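Local coordinates for DegT/DnrJ/EryC1/StrS aminotransferase (Brucella abortus 2308, PDB 4QGR), which probably catalyses the transfer of amino groups with the help of pyridoxal 5'-phosphate, the cofactor bound in its active site, at residues I61-A64 / D68-Q71; M72-R77 / A96-L101. All coordinates share one frame; numbering follows the deposited sequence.

Contact 1. Residues I61-A64 / D68-Q71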
loop_
_atom_site.group_PDB
_atom_site.type_symbol
_atom_site.label_atom_id
_atom_site.label_comp_id
_atom_site.label_asym_id
_atom_site.label_seq_id
_atom_site.Cartn_x
_atom_site.Cartn_y
_atom_site.Cartn_z
ATOM N N ILE A 61 -3.243 -6.113 -13.738
ATOM C CA ILE A 61 -2.647 -6.541 -12.471
ATOM C C ILE A 61 -3.117 -5.547 -11.401
ATOM O O ILE A 61 -2.545 -4.455 -11.233
ATOM C CB ILE A 61 -1.120 -6.565 -12.550
ATOM C CG1 ILE A 61 -0.619 -7.433 -13.712
ATOM C CG2 ILE A 61 -0.549 -7.064 -11.223
ATOM C CD1 ILE A 61 -0.347 -6.627 -14.963
ATOM N N ALA A 62 -4.140 -5.944 -10.659
ATOM C CA ALA A 62 -4.686 -5.061 -9.605
ATOM C C ALA A 62 -3.664 -4.921 -8.485
ATOM O O ALA A 62 -2.895 -5.835 -8.247
ATOM C CB ALA A 62 -6.025 -5.600 -9.091
ATOM N N CYS A 63 -3.629 -3.756 -7.822
ATOM C CA CYS A 63 -2.700 -3.540 -6.703
ATOM C C CYS A 63 -3.298 -2.544 -5.718
ATOM O O CYS A 63 -4.492 -2.190 -5.826
ATOM C CB CYS A 63 -1.339 -3.071 -7.240
ATOM S SG CYS A 63 -1.358 -1.610 -8.315
ATOM N N ALA A 64 -2.489 -2.043 -4.793
ATOM C CA ALA A 64 -3.034 -1.349 -3.655
ATOM C C ALA A 64 -3.363 0.112 -3.852
ATOM O O ALA A 64 -4.213 0.637 -3.122
ATOM C CB ALA A 64 -2.102 -1.471 -2.458
ATOM N N ASP A 68 1.989 2.859 -5.881
ATOM C CA ASP A 68 2.541 1.514 -6.055
ATOM C C ASP A 68 2.580 1.089 -7.524
ATOM O O ASP A 68 3.536 0.399 -7.976
ATOM C CB ASP A 68 1.721 0.447 -5.291
ATOM C CG ASP A 68 1.751 0.570 -3.755
ATOM O OD1 ASP A 68 2.275 1.556 -3.127
ATOM O OD2 ASP A 68 1.128 -0.319 -3.137
ATOM N N ALA A 69 1.522 1.415 -8.259
ATOM C CA ALA A 69 1.354 1.043 -9.642
ATOM C C ALA A 69 2.397 1.604 -10.568
ATOM O O ALA A 69 2.706 0.971 -11.573
ATOM C CB ALA A 69 -0.030 1.402 -10.144
ATOM N N LEU A 70 2.959 2.741 -10.200
ATOM C CA LEU A 70 4.084 3.355 -10.929
ATOM C C LEU A 70 5.437 2.830 -10.448
ATOM O O LEU A 70 6.363 2.681 -11.255
ATOM C CB LEU A 70 4.046 4.876 -10.734
ATOM C CG LEU A 70 2.801 5.603 -11.271
ATOM C CD1 LEU A 70 2.693 7.001 -10.714
ATOM C CD2 LEU A 70 2.918 5.683 -12.789
ATOM N N GLN A 71 5.551 2.562 -9.144
ATOM C CA GLN A 71 6.781 2.053 -8.570
ATOM C C GLN A 71 7.108 0.653 -9.094
ATOM O O GLN A 71 8.252 0.363 -9.434
ATOM C CB GLN A 71 6.669 1.996 -7.050
ATOM C CG GLN A 71 7.885 1.431 -6.307
ATOM C CD GLN A 71 7.650 1.426 -4.791
ATOM O OE1 GLN A 71 6.664 1.997 -4.313
ATOM N NE2 GLN A 71 8.459 0.688 -4.054
#

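Contact 2. Residues M72-R77 / A96-L101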
loop_
_atom_site.group_PDB
_atom_site.type_symbol
_atom_site.label_atom_id
_atom_site.label_comp_id
_atom_site.label_asym_id
_atom_site.label_seq_id
_atom_site.Cartn_x
_atom_site.Cartn_y
_atom_site.Cartn_z
ATOM N N MET A 72 6.135 -0.241 -9.092
ATOM C CA MET A 72 6.468 -1.626 -9.408
ATOM C C MET A 72 7.094 -1.851 -10.787
ATOM O O MET A 72 8.055 -2.638 -10.920
ATOM C CB MET A 72 5.281 -2.546 -9.139
ATOM C CG MET A 72 4.980 -2.652 -7.644
ATOM S SD MET A 72 3.727 -3.918 -7.322
ATOM C CE MET A 72 2.176 -3.053 -7.546
ATOM N N PRO A 73 6.581 -1.180 -11.834
ATOM C CA PRO A 73 7.227 -1.358 -13.125
ATOM C C PRO A 73 8.696 -0.883 -13.136
ATOM O O PRO A 73 9.509 -1.483 -13.853
ATOM C CB PRO A 73 6.380 -0.519 -14.057
ATOM C CG PRO A 73 5.017 -0.565 -13.450
ATOM C CD PRO A 73 5.251 -0.574 -11.969
ATOM N N LEU A 74 9.010 0.187 -12.386
ATOM C CA LEU A 74 10.411 0.620 -12.289
ATOM C C LEU A 74 11.251 -0.465 -11.633
ATOM O O LEU A 74 12.396 -0.731 -12.060
ATOM C CB LEU A 74 10.522 1.923 -11.475
ATOM C CG LEU A 74 9.851 3.148 -12.093
ATOM C CD1 LEU A 74 9.879 4.334 -11.125
ATOM C CD2 LEU A 74 10.543 3.571 -13.358
ATOM N N MET A 75 10.697 -1.118 -10.603
ATOM C CA MET A 75 11.403 -2.189 -9.931
ATOM C C MET A 75 11.663 -3.383 -10.847
ATOM O O MET A 75 12.778 -3.954 -10.856
ATOM C CB MET A 75 10.682 -2.656 -8.668
ATOM C CG MET A 75 10.552 -1.603 -7.587
ATOM S SD MET A 75 9.501 -2.115 -6.248
ATOM C CE MET A 75 10.403 -3.460 -5.518
ATOM N N THR A 76 10.671 -3.761 -11.623
ATOM C CA THR A 76 10.838 -4.916 -12.524
ATOM C C THR A 76 11.909 -4.659 -13.566
ATOM O O THR A 76 12.559 -5.604 -14.002
ATOM C CB THR A 76 9.561 -5.326 -13.274
ATOM O OG1 THR A 76 9.174 -4.289 -14.178
ATOM C CG2 THR A 76 8.468 -5.603 -12.327
ATOM N N ARG A 77 12.070 -3.398 -13.986
ATOM C CA ARG A 77 13.085 -3.036 -14.975
ATOM C C ARG A 77 14.437 -2.792 -14.370
ATOM O O ARG A 77 15.361 -2.443 -15.104
ATOM C CB ARG A 77 12.654 -1.781 -15.759
ATOM C CG ARG A 77 11.574 -2.094 -16.769
ATOM C CD ARG A 77 12.131 -2.762 -18.024
ATOM N NE ARG A 77 12.841 -1.825 -18.916
ATOM C CZ ARG A 77 12.783 -1.885 -20.258
ATOM N NH1 ARG A 77 12.045 -2.807 -20.854
ATOM N NH2 ARG A 77 13.464 -1.033 -21.016
ATOM N N ALA A 96 6.832 11.627 -9.800
ATOM C CA ALA A 96 8.249 11.814 -9.516
ATOM C C ALA A 96 8.738 11.069 -8.292
ATOM O O ALA A 96 9.854 10.591 -8.272
ATOM C CB ALA A 96 8.587 13.279 -9.356
ATOM N N GLU A 97 7.901 10.982 -7.265
ATOM C CA GLU A 97 8.313 10.434 -6.009
ATOM C C GLU A 97 8.784 8.993 -6.111
ATOM O O GLU A 97 9.789 8.637 -5.477
ATOM C CB GLU A 97 7.159 10.530 -5.028
ATOM C CG GLU A 97 7.438 9.926 -3.659
ATOM C CD GLU A 97 6.160 9.962 -2.817
ATOM O OE1 GLU A 97 5.183 9.300 -3.207
ATOM O OE2 GLU A 97 6.132 10.744 -1.814
ATOM N N VAL A 98 8.086 8.180 -6.909
ATOM C CA VAL A 98 8.442 6.765 -7.034
ATOM C C VAL A 98 9.840 6.578 -7.639
ATOM O O VAL A 98 10.556 5.628 -7.280
ATOM C CB VAL A 98 7.415 5.915 -7.801
ATOM C CG1 VAL A 98 6.074 5.938 -7.083
ATOM C CG2 VAL A 98 7.290 6.339 -9.267
ATOM N N VAL A 99 10.237 7.524 -8.483
ATOM C CA VAL A 99 11.543 7.502 -9.118
ATOM C C VAL A 99 12.650 7.669 -8.061
ATOM O O VAL A 99 13.577 6.869 -7.997
ATOM C CB VAL A 99 11.625 8.574 -10.226
ATOM C CG1 VAL A 99 13.035 8.656 -10.815
ATOM C CG2 VAL A 99 10.608 8.349 -11.303
ATOM N N ALA A 100 12.517 8.683 -7.191
ATOM C CA ALA A 100 13.386 8.851 -6.028
ATOM C C ALA A 100 13.376 7.697 -5.048
ATOM O O ALA A 100 14.430 7.282 -4.518
ATOM C CB ALA A 100 13.040 10.157 -5.326
ATOM N N LEU A 101 12.194 7.186 -4.768
ATOM C CA LEU A 101 12.037 6.065 -3.860
ATOM C C LEU A 101 12.884 4.881 -4.273
ATOM O O LEU A 101 13.582 4.312 -3.421
ATOM C CB LEU A 101 10.576 5.671 -3.749
ATOM C CG LEU A 101 10.300 4.675 -2.633
ATOM C CD1 LEU A 101 10.314 5.397 -1.302
ATOM C CD2 LEU A 101 8.937 4.026 -2.830
#

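Contact 1. Residues I61-A64 / D68-Q71
The apolar part of this contact rests on Cys63 and Ala69, the last residue of strand 59-63 and the second of helix 68-76. The sulfur SG of Cys63 sits 3.8 Å from the methyl CB of Ala69 and 4.0 Å from Ala69 CA, so it covers both the side chain and the shoulder of the helix backbone. A first torsion of 55° puts SG between the backbone N and the carbonyl carbon of Cys63, and carries it across the gap between strand and helix. The CA atoms of Cys63 and Ala69 stay 6.8 Å apart, a spacing spanned by one sulfur and one methyl. Ala69 also touches Met210 of strand 208-212, which runs antiparallel to 59-63 and exchanges backbone hydrogen bonds with Ile61.

One step further on, where the strand has given way to the loop, a methyl packs against an oxygen: CB of Ala64 lies 3.5 Å from OD2 of Asp68. With chi2 at 8°, OD1 nearly eclipses CA and OD2 is turned the other way, toward Ala64. The polar links run through the hydroxyl of Ser243, which is hydrogen-bonded to both OD2 and the backbone N of Ala64 and so ties the two segments together indirectly. The amide of Asp68 is bonded in turn to OD1 of Asn65, binding the start of the helix to the turn before it.

Gly66 and Thr67, in that turn, bind pyridoxal 5'-phosphate, and Leu70 touches the cofactor. A strand running through a short Gly-Thr loop into the N terminus of a helix beside the cofactor is the arrangement found in fold-type I aminotransferases, where this element helps to form the phosphate end of the pocket.

Contact 2. Residues M72-R77 / A96-L101
Leu74 reaches from helix 68-76 to helix 94-101 with a single methyl. Its CD1 lies 3.8 Å from CG2 of Val98 and 4.1 Å from CG2 of Val99, so it meets two consecutive valines; the Leu74 side chain stands roughly at a right angle to that of Val98. All three side chains are buried. On Val99 it is the branch beside the backbone N that does the touching, because CG1 is turned anti to that N (chi1 175°).

Further out, Leu74 also packs on Ile168 of strand 166-170, and Val98 touches Thr67, which binds the cofactor. In the last turn of helix 68-76, Pro73 O accepts hydrogen bonds from OG1 of Thr76 (2.8 Å) and N of Arg77 (3.2 Å), both from the same face of its carbonyl plane. Glu97 of helix 94-101 is hydrogen-bonded to His227 and Gly240 of the second subunit; Met75 of helix 68-76 packs on Leu101 of that subunit, and Leu101 on its Met75. Helix 94-101 connects the adjacent parallel strands 83-88 and 105-109, a beta-alpha-beta crossover that suits the large domain of a fold-type I aminotransferase.

How the contacts relate
From the N terminus, strand 59-63 leads into contact 1, which closes the three-residue turn 65-67 onto the start of helix 68-76. The same helix then runs on into contact 2, whose loop is longer: it takes in strand 83-88 and returns through helix 94-101. The two closures follow in series, neither nested nor crossed, with centres about 11 Å apart. They also touch directly: CE of Met72 lies 3.5 Å from CB of Cys63, while Leu70 and Gln71 reach Val98. Helix 68-76 thus joins strand 59-63, outermost in the sheet within this chain and beside the cofactor turn, to helix 94-101, and both helices reach the second subunit.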